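Local structure of Asp/Glu-specific dipeptidyl-peptidase (Flavobacterium psychrophilum, 5JXF) at residues A[75-80]-A[263-268]; A[137-142]-A[203-208]. The protein removes dipeptides from the N-terminus of oligopeptides as a serine peptidase of family S46, strictly requiring Asp or Glu at the P1 position. One frame throughout, in Å; residues are numbered along the deposited sequence.

Contact 1. Residues A[75-80]-A[263-268]; sequences KDAVPH and PKHFLP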
ATOM      1  N   LYS A  75      27.066  28.744   1.874  1.00 40.40           N
ATOM      2  CA  LYS A  75      27.299  28.162   3.200  1.00 41.65           C
ATOM      3  C   LYS A  75      26.860  29.109   4.316  1.00 41.77           C
ATOM      4  O   LYS A  75      26.429  28.660   5.380  1.00 44.25           O
ATOM      5  CB  LYS A  75      28.777  27.775   3.390  1.00 43.40           C
ATOM      6  CG  LYS A  75      29.712  28.937   3.682  1.00 46.85           C
ATOM      7  CD  LYS A  75      30.956  28.468   4.417  1.00 48.20           C
ATOM      8  CE  LYS A  75      31.981  29.584   4.542  1.00 48.48           C
ATOM      9  NZ  LYS A  75      31.595  30.596   5.561  1.00 47.60           N
ATOM     10  N   ASP A  76      26.969  30.412   4.058  1.00 40.64           N
ATOM     11  CA  ASP A  76      26.514  31.444   4.992  1.00 37.47           C
ATOM     12  C   ASP A  76      25.012  31.448   5.237  1.00 43.52           C
ATOM     13  O   ASP A  76      24.537  32.030   6.204  1.00 40.51           O
ATOM     14  CB  ASP A  76      26.947  32.819   4.488  1.00 36.95           C
ATOM     15  CG  ASP A  76      28.469  32.975   4.488  1.00 48.24           C
ATOM     16  OD1 ASP A  76      29.104  32.493   5.454  1.00 58.45           O
ATOM     17  OD2 ASP A  76      29.023  33.516   3.512  1.00 41.22           O
ATOM     18  N   ALA A  77      24.264  30.784   4.365  1.00 46.18           N
ATOM     19  CA  ALA A  77      22.822  30.740   4.515  1.00 50.22           C
ATOM     20  C   ALA A  77      22.335  29.380   5.060  1.00 48.05           C
ATOM     21  O   ALA A  77      21.122  29.165   5.211  1.00 41.86           O
ATOM     22  CB  ALA A  77      22.156  31.059   3.178  1.00 38.01           C
ATOM     23  N   VAL A  78      23.266  28.471   5.353  1.00 38.41           N
ATOM     24  CA  VAL A  78      22.886  27.131   5.825  1.00 37.75           C
ATOM     25  C   VAL A  78      23.531  26.731   7.162  1.00 34.33           C
ATOM     26  O   VAL A  78      24.556  26.046   7.206  1.00 33.69           O
ATOM     27  CB  VAL A  78      23.215  26.066   4.764  1.00 41.49           C
ATOM     28  CG1 VAL A  78      22.625  24.723   5.161  1.00 41.93           C
ATOM     29  CG2 VAL A  78      22.632  26.492   3.398  1.00 42.53           C
ATOM     30  N   PRO A  79      22.909  27.149   8.268  1.00 37.20           N
ATOM     31  CA  PRO A  79      23.483  26.771   9.562  1.00 40.31           C
ATOM     32  C   PRO A  79      22.984  25.416  10.099  1.00 45.43           C
ATOM     33  O   PRO A  79      21.906  24.902   9.723  1.00 35.98           O
ATOM     34  CB  PRO A  79      23.037  27.910  10.479  1.00 34.11           C
ATOM     35  CG  PRO A  79      21.706  28.361   9.879  1.00 31.64           C
ATOM     36  CD  PRO A  79      21.840  28.163   8.389  1.00 29.18           C
ATOM     37  N   HIS A  80      23.805  24.856  10.977  1.00 36.73           N
ATOM     38  CA  HIS A  80      23.493  23.676  11.768  1.00 38.95           C
ATOM     39  C   HIS A  80      22.406  24.043  12.764  1.00 44.96           C
ATOM     40  O   HIS A  80      22.564  25.005  13.512  1.00 46.85           O
ATOM     41  CB  HIS A  80      24.750  23.204  12.509  1.00 41.59           C
ATOM     42  CG  HIS A  80      24.878  21.736  12.682  1.00 43.61           C
ATOM     43  ND1 HIS A  80      23.792  20.868  12.642  1.00 43.73           N
ATOM     44  CD2 HIS A  80      25.949  20.954  12.930  1.00 39.68           C
ATOM     45  CE1 HIS A  80      24.206  19.641  12.827  1.00 39.85           C
ATOM     46  NE2 HIS A  80      25.519  19.660  13.017  1.00 53.97           N
ATOM     47  N   PRO A 263      22.320  38.231   8.264  1.00 35.34           N
ATOM     48  CA  PRO A 263      23.233  37.232   7.708  1.00 32.06           C
ATOM     49  C   PRO A 263      24.115  37.760   6.584  1.00 36.05           C
ATOM     50  O   PRO A 263      23.823  38.793   5.983  1.00 41.07           O
ATOM     51  CB  PRO A 263      22.281  36.154   7.169  1.00 34.26           C
ATOM     52  CG  PRO A 263      21.042  36.926   6.784  1.00 35.34           C
ATOM     53  CD  PRO A 263      20.927  38.045   7.810  1.00 32.38           C
ATOM     54  N   LYS A 264      25.185  37.027   6.303  1.00 36.43           N
ATOM     55  CA  LYS A 264      26.035  37.299   5.159  1.00 43.65           C
ATOM     56  C   LYS A 264      25.377  36.951   3.828  1.00 43.75           C
ATOM     57  O   LYS A 264      25.757  37.486   2.781  1.00 39.82           O
ATOM     58  CB  LYS A 264      27.348  36.539   5.313  1.00 47.80           C
ATOM     59  CG  LYS A 264      28.044  36.865   6.624  1.00 47.21           C
ATOM     60  CD  LYS A 264      29.230  35.956   6.883  1.00 56.29           C
ATOM     61  CE  LYS A 264      29.973  36.352   8.162  1.00 51.93           C
ATOM     62  NZ  LYS A 264      30.727  35.179   8.662  1.00 74.92           N
ATOM     63  N   HIS A 265      24.386  36.060   3.871  1.00 39.83           N
ATOM     64  CA  HIS A 265      23.692  35.627   2.666  1.00 37.97           C
ATOM     65  C   HIS A 265      22.380  34.963   3.070  1.00 45.00           C
ATOM     66  O   HIS A 265      22.290  34.325   4.121  1.00 39.22           O
ATOM     67  CB  HIS A 265      24.547  34.645   1.845  1.00 44.96           C
ATOM     68  CG  HIS A 265      23.921  34.229   0.545  1.00 48.77           C
ATOM     69  ND1 HIS A 265      23.843  35.067  -0.545  1.00 48.14           N
ATOM     70  CD2 HIS A 265      23.352  33.061   0.160  1.00 50.38           C
ATOM     71  CE1 HIS A 265      23.242  34.438  -1.543  1.00 42.58           C
ATOM     72  NE2 HIS A 265      22.941  33.218  -1.143  1.00 38.87           N
ATOM     73  N   PHE A 266      21.357  35.117   2.249  1.00 44.25           N
ATOM     74  CA  PHE A 266      20.110  34.443   2.523  1.00 42.52           C
ATOM     75  C   PHE A 266      19.577  33.959   1.196  1.00 43.92           C
ATOM     76  O   PHE A 266      19.947  34.498   0.163  1.00 40.02           O
ATOM     77  CB  PHE A 266      19.113  35.359   3.241  1.00 44.05           C
ATOM     78  CG  PHE A 266      18.577  36.472   2.394  1.00 53.10           C
ATOM     79  CD1 PHE A 266      19.291  37.655   2.236  1.00 42.22           C
ATOM     80  CD2 PHE A 266      17.341  36.342   1.768  1.00 55.85           C
ATOM     81  CE1 PHE A 266      18.785  38.681   1.467  1.00 44.03           C
ATOM     82  CE2 PHE A 266      16.830  37.363   1.000  1.00 54.70           C
ATOM     83  CZ  PHE A 266      17.547  38.535   0.842  1.00 47.66           C
ATOM     84  N   LEU A 267      18.748  32.916   1.227  1.00 36.96           N
ATOM     85  CA  LEU A 267      18.310  32.273   0.003  1.00 42.17           C
ATOM     86  C   LEU A 267      17.054  32.939  -0.484  1.00 40.24           C
ATOM     87  O   LEU A 267      16.072  33.044   0.261  1.00 38.12           O
ATOM     88  CB  LEU A 267      18.063  30.768   0.223  1.00 38.67           C
ATOM     89  CG  LEU A 267      19.230  29.979   0.818  1.00 43.35           C
ATOM     90  CD1 LEU A 267      18.797  28.563   1.177  1.00 40.23           C
ATOM     91  CD2 LEU A 267      20.370  29.939  -0.152  1.00 43.06           C
ATOM     92  N   PRO A 268      17.077  33.425  -1.730  1.00 38.98           N
ATOM     93  CA  PRO A 268      15.799  33.838  -2.311  1.00 39.09           C
ATOM     94  C   PRO A 268      14.953  32.566  -2.510  1.00 43.72           C
ATOM     95  O   PRO A 268      15.540  31.488  -2.649  1.00 45.20           O
ATOM     96  CB  PRO A 268      16.191  34.466  -3.648  1.00 39.15           C
ATOM     97  CG  PRO A 268      17.690  34.623  -3.610  1.00 46.41           C
ATOM     98  CD  PRO A 268      18.181  33.545  -2.689  1.00 48.26           C
TER
HETATM   99  O   HOH W   1      25.613  34.207   7.545  1.00 37.99           O

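Contact 2. Residues A[137-142]-A[203-208]; sequences VVTFIV and TEVFKD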
ATOM      1  N   VAL A 137      20.578  26.103  19.935  1.00 45.30           N
ATOM      2  CA  VAL A 137      21.594  26.852  19.223  1.00 49.44           C
ATOM      3  C   VAL A 137      21.549  26.590  17.721  1.00 48.19           C
ATOM      4  O   VAL A 137      21.033  25.572  17.253  1.00 42.80           O
ATOM      5  CB  VAL A 137      22.996  26.527  19.755  1.00 45.39           C
ATOM      6  CG1 VAL A 137      23.043  26.693  21.295  1.00 48.54           C
ATOM      7  CG2 VAL A 137      23.415  25.134  19.338  1.00 44.20           C
ATOM      8  N   VAL A 138      22.093  27.544  16.980  1.00 44.34           N
ATOM      9  CA  VAL A 138      22.171  27.490  15.529  1.00 33.70           C
ATOM     10  C   VAL A 138      23.593  27.897  15.170  1.00 37.68           C
ATOM     11  O   VAL A 138      24.053  28.965  15.575  1.00 39.55           O
ATOM     12  CB  VAL A 138      21.141  28.437  14.875  1.00 39.74           C
ATOM     13  CG1 VAL A 138      21.531  28.772  13.465  1.00 45.78           C
ATOM     14  CG2 VAL A 138      19.731  27.826  14.927  1.00 42.47           C
ATOM     15  N   THR A 139      24.285  27.054  14.417  1.00 37.67           N
ATOM     16  CA  THR A 139      25.704  27.233  14.163  1.00 39.31           C
ATOM     17  C   THR A 139      26.047  27.515  12.707  1.00 38.58           C
ATOM     18  O   THR A 139      25.758  26.702  11.829  1.00 41.85           O
ATOM     19  CB  THR A 139      26.478  25.975  14.592  1.00 44.23           C
ATOM     20  OG1 THR A 139      26.267  25.729  15.989  1.00 47.61           O
ATOM     21  CG2 THR A 139      27.966  26.131  14.285  1.00 42.21           C
ATOM     22  N   PHE A 140      26.695  28.644  12.453  1.00 37.03           N
ATOM     23  CA  PHE A 140      27.185  28.964  11.116  1.00 38.70           C
ATOM     24  C   PHE A 140      28.627  28.552  10.898  1.00 45.18           C
ATOM     25  O   PHE A 140      29.467  28.677  11.803  1.00 49.87           O
ATOM     26  CB  PHE A 140      27.027  30.466  10.849  1.00 34.26           C
ATOM     27  CG  PHE A 140      25.602  30.894  10.734  1.00 35.76           C
ATOM     28  CD1 PHE A 140      24.838  31.111  11.867  1.00 31.60           C
ATOM     29  CD2 PHE A 140      25.016  31.058   9.491  1.00 36.32           C
ATOM     30  CE1 PHE A 140      23.499  31.512  11.766  1.00 32.36           C
ATOM     31  CE2 PHE A 140      23.686  31.450   9.376  1.00 33.96           C
ATOM     32  CZ  PHE A 140      22.926  31.680  10.522  1.00 34.41           C
ATOM     33  N   ILE A 141      28.922  28.051   9.699  1.00 42.30           N
ATOM     34  CA  ILE A 141      30.297  27.698   9.361  1.00 38.72           C
ATOM     35  C   ILE A 141      31.071  28.883   8.754  1.00 39.64           C
ATOM     36  O   ILE A 141      30.686  29.435   7.709  1.00 38.33           O
ATOM     37  CB  ILE A 141      30.376  26.530   8.372  1.00 46.43           C
ATOM     38  CG1 ILE A 141      29.670  25.289   8.938  1.00 49.49           C
ATOM     39  CG2 ILE A 141      31.857  26.208   8.082  1.00 44.00           C
ATOM     40  CD1 ILE A 141      30.125  24.928  10.341  1.00 50.28           C
ATOM     41  N   VAL A 142      32.150  29.283   9.425  1.00 38.78           N
ATOM     42  CA  VAL A 142      33.004  30.376   8.929  1.00 33.60           C
ATOM     43  C   VAL A 142      33.990  29.831   7.912  1.00 36.69           C
ATOM     44  O   VAL A 142      34.138  30.374   6.827  1.00 47.28           O
ATOM     45  CB  VAL A 142      33.766  31.076  10.095  1.00 37.98           C
ATOM     46  CG1 VAL A 142      34.688  32.215   9.569  1.00 38.96           C
ATOM     47  CG2 VAL A 142      32.740  31.649  11.101  1.00 33.66           C
ATOM     48  N   THR A 203      33.547  28.336  13.646  1.00 37.39           N
ATOM     49  CA  THR A 203      32.109  28.485  13.643  1.00 35.62           C
ATOM     50  C   THR A 203      31.664  29.620  14.522  1.00 34.31           C
ATOM     51  O   THR A 203      32.416  30.090  15.411  1.00 41.11           O
ATOM     52  CB  THR A 203      31.397  27.204  14.150  1.00 44.41           C
ATOM     53  OG1 THR A 203      31.597  27.086  15.565  1.00 48.85           O
ATOM     54  CG2 THR A 203      31.931  25.952  13.445  1.00 42.13           C
ATOM     55  N   GLU A 204      30.447  30.070  14.254  1.00 33.35           N
ATOM     56  CA  GLU A 204      29.743  31.021  15.101  1.00 48.19           C
ATOM     57  C   GLU A 204      28.478  30.354  15.640  1.00 41.92           C
ATOM     58  O   GLU A 204      27.594  29.969  14.877  1.00 36.86           O
ATOM     59  CB  GLU A 204      29.386  32.298  14.332  1.00 37.85           C
ATOM     60  CG  GLU A 204      30.575  33.005  13.700  1.00 48.06           C
ATOM     61  CD  GLU A 204      30.211  34.391  13.161  1.00 63.79           C
ATOM     62  OE1 GLU A 204      28.994  34.660  12.960  1.00 71.79           O
ATOM     63  OE2 GLU A 204      31.146  35.206  12.942  1.00 58.17           O
ATOM     64  N   VAL A 205      28.397  30.234  16.960  1.00 41.32           N
ATOM     65  CA  VAL A 205      27.260  29.582  17.590  1.00 38.97           C
ATOM     66  C   VAL A 205      26.281  30.578  18.157  1.00 40.45           C
ATOM     67  O   VAL A 205      26.546  31.205  19.180  1.00 43.20           O
ATOM     68  CB  VAL A 205      27.722  28.653  18.710  1.00 44.19           C
ATOM     69  CG1 VAL A 205      26.536  27.826  19.239  1.00 38.04           C
ATOM     70  CG2 VAL A 205      28.826  27.751  18.197  1.00 42.42           C
ATOM     71  N   PHE A 206      25.145  30.753  17.499  1.00 35.37           N
ATOM     72  CA  PHE A 206      24.143  31.649  18.061  1.00 37.88           C
ATOM     73  C   PHE A 206      23.285  30.887  19.086  1.00 44.02           C
ATOM     74  O   PHE A 206      23.029  29.696  18.919  1.00 46.05           O
ATOM     75  CB  PHE A 206      23.297  32.272  16.934  1.00 34.32           C
ATOM     76  CG  PHE A 206      24.086  33.232  16.067  1.00 37.53           C
ATOM     77  CD1 PHE A 206      24.958  32.745  15.095  1.00 32.87           C
ATOM     78  CD2 PHE A 206      23.999  34.612  16.264  1.00 36.17           C
ATOM     79  CE1 PHE A 206      25.690  33.607  14.320  1.00 36.80           C
ATOM     80  CE2 PHE A 206      24.751  35.482  15.500  1.00 39.33           C
ATOM     81  CZ  PHE A 206      25.606  34.982  14.526  1.00 43.47           C
ATOM     82  N   LYS A 207      22.866  31.569  20.150  1.00 46.91           N
ATOM     83  CA  LYS A 207      22.270  30.893  21.299  1.00 44.55           C
ATOM     84  C   LYS A 207      20.927  31.487  21.691  1.00 48.07           C
ATOM     85  O   LYS A 207      20.319  31.087  22.686  1.00 52.46           O
ATOM     86  CB  LYS A 207      23.243  30.929  22.494  1.00 47.27           C
ATOM     87  CG  LYS A 207      24.467  30.022  22.298  1.00 49.04           C
ATOM     88  CD  LYS A 207      25.521  30.199  23.408  1.00 63.14           C
ATOM     89  CE  LYS A 207      26.962  30.101  22.869  1.00 64.38           C
ATOM     90  NZ  LYS A 207      27.423  31.329  22.118  1.00 62.60           N
ATOM     91  N   ASP A 208      20.468  32.449  20.905  1.00 46.31           N
ATOM     92  CA  ASP A 208      19.165  33.049  21.122  1.00 48.91           C
ATOM     93  C   ASP A 208      18.337  32.878  19.845  1.00 45.74           C
ATOM     94  O   ASP A 208      18.253  33.797  19.029  1.00 46.29           O
ATOM     95  CB  ASP A 208      19.307  34.534  21.514  1.00 52.21           C
ATOM     96  CG  ASP A 208      17.967  35.214  21.754  1.00 56.70           C
ATOM     97  OD1 ASP A 208      16.914  34.536  21.694  1.00 50.49           O
ATOM     98  OD2 ASP A 208      17.967  36.432  22.024  1.00 57.20           O
TER

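Contact 1. Residues A[75-80]-A[263-268]
Two loops flanking strand 85-89 of the antiparallel sheet meet here, D76 and A77 of the turn ahead of strand 80-81 lying against K264, H265 and L267 of the linker between strands 259-260 and 269-270. A77 is the point of closest packing: its CB lies 3.4 Å from H265 O, and a methyl is small enough to let the backbones come this near. The same CB sits at the edge of the H265 imidazole, 3.8 Å from CD2, and reaches L267 CG at 3.9 Å. The H265 ring is brought beside A77 by a first torsion that sets CG anti to the backbone N (chi1 -176°).

The sheet belongs to the chymotrypsin-like part of this S46 peptidase, whose triad probably includes H101; both loops pack against strand 85-89, whose neighbour 95-98 leads into the helix that carries H101, and A77 and L267 each make backbone hydrogen bonds to V89.

On the polar side, the aliphatic part of K264 crosses the D76 carboxylate, its CD 3.7 Å from D76 OD1, while the ammonium stays 4.5 Å from that oxygen, too far for a salt bridge. D76 OD1 is instead held by K75 NZ at 3.1 Å, which approaches on the syn side, 33° out of the carboxylate plane. S73 N holds OD2, and the same ammonium reaches the carbonyls of I141 and V142. A single water joins the backbones, donating to D76 O and accepting from K264 N at 3.1 Å.

Contact 2. Residues A[137-142]-A[203-208]
F140 and F206 share nearly the same torsions, each with CG anti to its own carbonyl carbon (chi1 -68° in both), and this raises the two rings on one face of an antiparallel strand pair until they meet. The pair joins strand 138-146 to strand 197-214 within the antiparallel sheet of the chymotrypsin-like protease domain. F140 CD1 comes 3.6 Å from F206 CE1; the ring planes stand at 81°, in an oblique contact. Y261 touches both rings, and F206 also packs on V243 and A245 of strand 239-245, a buried, apolar setting that suits large aromatic side chains.

Beneath the rings the backbones form two hydrogen-bonded pairs, V138 with F206 and F140 with E204. Each pair is closed by two bonds, among them F206 N to V138 O at 2.8 Å and E204 N to F140 O at 3.0 Å. E204 lies on the same face as the phenylalanines. Its buried carboxylate is met through OE2 by W184 and Q185, while its aliphatic CG packs on V142 CG2 at 3.6 Å.

The opposite face carries T139, I141, T203 and V205, beta-branched residues that suit extended strands. T139 CG2, anti to the backbone N, touches T203 CB at 3.6 Å, and the T203 hydroxyl is bonded to E186 O. I141 CD1 lies 3.7 Å from T203 CG2. Just before strand 138-146 begins, V137 CB packs on V205 CG1 at 3.8 Å, and K207 bends its chain back along its own segment, so that NZ hydrogen-bonds V205 O at 3.1 Å.

Overall arrangement
The two contacts are neighbours, their centres about 12 Å apart, and residues 137-142 and 203-208 both fall in the chain between the two segments of contact 1. Residues 75-80 join them directly. K75 NZ, already paired with D76, lies 2.6 Å from I141 O, a probable hydrogen bond, and H80 N lies 2.8 Å from T139 O, where strand 80-81 adds itself to strand 138-146. D76 O packs 3.3 Å from F140 CE2, bringing the turn of contact 1 against the aromatic face of contact 2. Neither contact reaches the dipeptide pocket or the probable triad of H101, D237 and S662, although strand 239-245, beside 197-214, begins just after D237.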